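Local coordinates for uncharacterized protein AbaSI (Acinetobacter baumannii, PDB 4PAR) that cleaves DNA containing 5-hydroxymethylcytosine, probably pairing a Vsr-like endonuclease domain with an SRA-like domain that recognises the modified base, at residues F[83-87]-F[97-103]. The protein carries 3 engineered substitutions. Sequence-based numbering, arbitrary orientation.
Sequences SKMEY and YSISQTE
Glu86 and Ser98 form the antiparallel hydrogen-bonded pair that joins strands 85-87 and 97-99. Glu86 N reaches Ser98 O at 2.9 Å, and Ser98 N returns to Glu86 O much straighter, with 172° at the hydrogen. Ser98 OG adds a weak bond to Glu86 O, and Ser100 OG a weak one to Lys84 O. Non-hydrogen-bonded pairs, Met85 with Ile99 and Tyr87 with Tyr97, lie on either side.

The two tyrosines share one face of the hairpin. Tyr87 CD1 lies over one face of the Tyr97 ring, displaced toward its rim and 3.4 Å from Tyr97 CE2; the planes are inclined by 48°, an oblique pairing. Met85 bends at its last torsion (chi3 73°), bringing CE to 3.6 Å from Tyr97 CB, while its CG meets Ile99 CD1 at 3.7 Å. Met85 and Ile99 also both touch Leu59 of strand 57-64.

On the other face, Glu86 CG packs against Ser98 OG, and Lys56 joins their polar ends, through a salt bridge to Glu86 OE2 and a hydrogen bond from NZ to Ser98 OG.

Beyond the strands, the extended Lys84 chain crosses Glu103 almost perpendicularly: Glu103 OE2 lies against methylenes CG and CD of Lys84, while Lys84 NZ stays 4.4 Å from Glu103 OE2, beyond a salt bridge.

The arrangement is a short two-stranded β-hairpin with a long connecting loop, within the PD-(D/E)XK-type N-terminal nuclease region and close to the bound DNA.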
loop_
_atom_site.group_PDB
_atom_site.type_symbol
_atom_site.label_atom_id
_atom_site.label_comp_id
_atom_site.label_asym_id
_atom_site.label_seq_id
_atom_site.Cartn_x
_atom_site.Cartn_y
_atom_site.Cartn_z
ATOM N N SER F 83 17.724 -8.790 1.836
ATOM C CA SER F 83 17.408 -8.217 3.115
ATOM C C SER F 83 18.165 -6.935 3.318
ATOM O O SER F 83 19.242 -6.749 2.797
ATOM C CB SER F 83 17.765 -9.190 4.224
ATOM O OG SER F 83 19.147 -9.169 4.453
ATOM N N LYS F 84 17.572 -6.056 4.099
ATOM C CA LYS F 84 18.158 -4.772 4.457
ATOM C C LYS F 84 19.166 -4.958 5.583
ATOM O O LYS F 84 19.841 -4.013 5.993
ATOM C CB LYS F 84 17.060 -3.788 4.869
ATOM C CG LYS F 84 15.892 -3.724 3.887
ATOM C CD LYS F 84 14.711 -2.951 4.457
ATOM C CE LYS F 84 13.525 -2.955 3.501
ATOM N NZ LYS F 84 12.386 -2.152 4.033
ATOM N N MET F 85 19.272 -6.190 6.073
ATOM C CA MET F 85 20.127 -6.478 7.213
ATOM C C MET F 85 21.603 -6.488 6.846
ATOM O O MET F 85 21.969 -6.404 5.672
ATOM C CB MET F 85 19.744 -7.825 7.831
ATOM C CG MET F 85 18.292 -7.900 8.289
ATOM S SD MET F 85 17.695 -9.587 8.511
ATOM C CE MET F 85 18.545 -10.077 10.002
ATOM N N GLU F 86 22.441 -6.607 7.870
ATOM C CA GLU F 86 23.884 -6.696 7.707
ATOM C C GLU F 86 24.496 -7.428 8.899
ATOM O O GLU F 86 24.018 -7.313 10.034
ATOM C CB GLU F 86 24.507 -5.305 7.534
ATOM C CG GLU F 86 24.264 -4.340 8.681
ATOM C CD GLU F 86 24.831 -2.954 8.409
ATOM O OE1 GLU F 86 24.954 -2.578 7.224
ATOM O OE2 GLU F 86 25.161 -2.239 9.380
ATOM N N TYR F 87 25.567 -8.167 8.629
ATOM C CA TYR F 87 26.166 -9.075 9.601
ATOM C C TYR F 87 27.395 -8.441 10.222
ATOM O O TYR F 87 28.398 -8.228 9.543
ATOM C CB TYR F 87 26.529 -10.402 8.925
ATOM C CG TYR F 87 26.864 -11.536 9.869
ATOM C CD1 TYR F 87 25.947 -11.967 10.816
ATOM C CD2 TYR F 87 28.084 -12.198 9.791
ATOM C CE1 TYR F 87 26.240 -13.011 11.673
ATOM C CE2 TYR F 87 28.387 -13.244 10.644
ATOM C CZ TYR F 87 27.457 -13.648 11.581
ATOM O OH TYR F 87 27.735 -14.688 12.437
ATOM N N TYR F 97 23.082 -9.529 13.980
ATOM C CA TYR F 97 22.459 -8.990 12.775
ATOM C C TYR F 97 21.831 -7.644 13.047
ATOM O O TYR F 97 21.069 -7.495 13.998
ATOM C CB TYR F 97 21.393 -9.943 12.233
ATOM C CG TYR F 97 21.895 -11.316 11.860
ATOM C CD1 TYR F 97 22.012 -12.311 12.819
ATOM C CD2 TYR F 97 22.234 -11.623 10.548
ATOM C CE1 TYR F 97 22.459 -13.570 12.490
ATOM C CE2 TYR F 97 22.683 -12.884 10.207
ATOM C CZ TYR F 97 22.794 -13.854 11.186
ATOM O OH TYR F 97 23.238 -15.115 10.874
ATOM N N SER F 98 22.135 -6.670 12.197
ATOM C CA SER F 98 21.644 -5.315 12.398
ATOM C C SER F 98 21.060 -4.742 11.114
ATOM O O SER F 98 21.044 -5.406 10.085
ATOM C CB SER F 98 22.768 -4.422 12.915
ATOM O OG SER F 98 23.903 -4.509 12.073
ATOM N N ILE F 99 20.573 -3.509 11.182
ATOM C CA ILE F 99 19.982 -2.855 10.024
ATOM C C ILE F 99 20.815 -1.642 9.645
ATOM O O ILE F 99 21.353 -0.964 10.520
ATOM C CB ILE F 99 18.538 -2.410 10.310
ATOM C CG1 ILE F 99 17.772 -3.520 11.024
ATOM C CG2 ILE F 99 17.832 -2.001 9.028
ATOM C CD1 ILE F 99 17.706 -4.813 10.240
ATOM N N SER F 100 20.929 -1.369 8.349
ATOM C CA SER F 100 21.634 -0.173 7.893
ATOM C C SER F 100 20.983 1.085 8.460
ATOM O O SER F 100 19.756 1.185 8.509
ATOM C CB SER F 100 21.668 -0.117 6.364
ATOM O OG SER F 100 20.478 -0.648 5.804
ATOM N N GLN F 101 21.811 2.034 8.894
ATOM C CA GLN F 101 21.333 3.271 9.521
ATOM C C GLN F 101 20.342 4.027 8.645
ATOM O O GLN F 101 19.481 4.744 9.151
ATOM C CB GLN F 101 22.509 4.188 9.870
ATOM C CG GLN F 101 23.291 3.782 11.114
ATOM C CD GLN F 101 24.251 2.626 10.871
ATOM O OE1 GLN F 101 23.985 1.733 10.067
ATOM N NE2 GLN F 101 25.381 2.645 11.569
ATOM N N THR F 102 20.476 3.865 7.332
ATOM C CA THR F 102 19.535 4.452 6.386
ATOM C C THR F 102 18.145 3.836 6.551
ATOM O O THR F 102 17.134 4.537 6.480
ATOM C CB THR F 102 20.014 4.273 4.928
ATOM O OG1 THR F 102 20.408 2.911 4.710
ATOM C CG2 THR F 102 21.197 5.188 4.640
ATOM N N GLU F 103 18.099 2.527 6.778
ATOM C CA GLU F 103 16.828 1.842 6.988
ATOM C C GLU F 103 16.414 1.900 8.455
ATOM O O GLU F 103 15.282 1.571 8.804
ATOM C CB GLU F 103 16.915 0.387 6.520
ATOM C CG GLU F 103 17.419 0.200 5.091
ATOM C CD GLU F 103 16.340 0.407 4.040
ATOM O OE1 GLU F 103 15.557 1.372 4.159
ATOM O OE2 GLU F 103 16.277 -0.403 3.090
#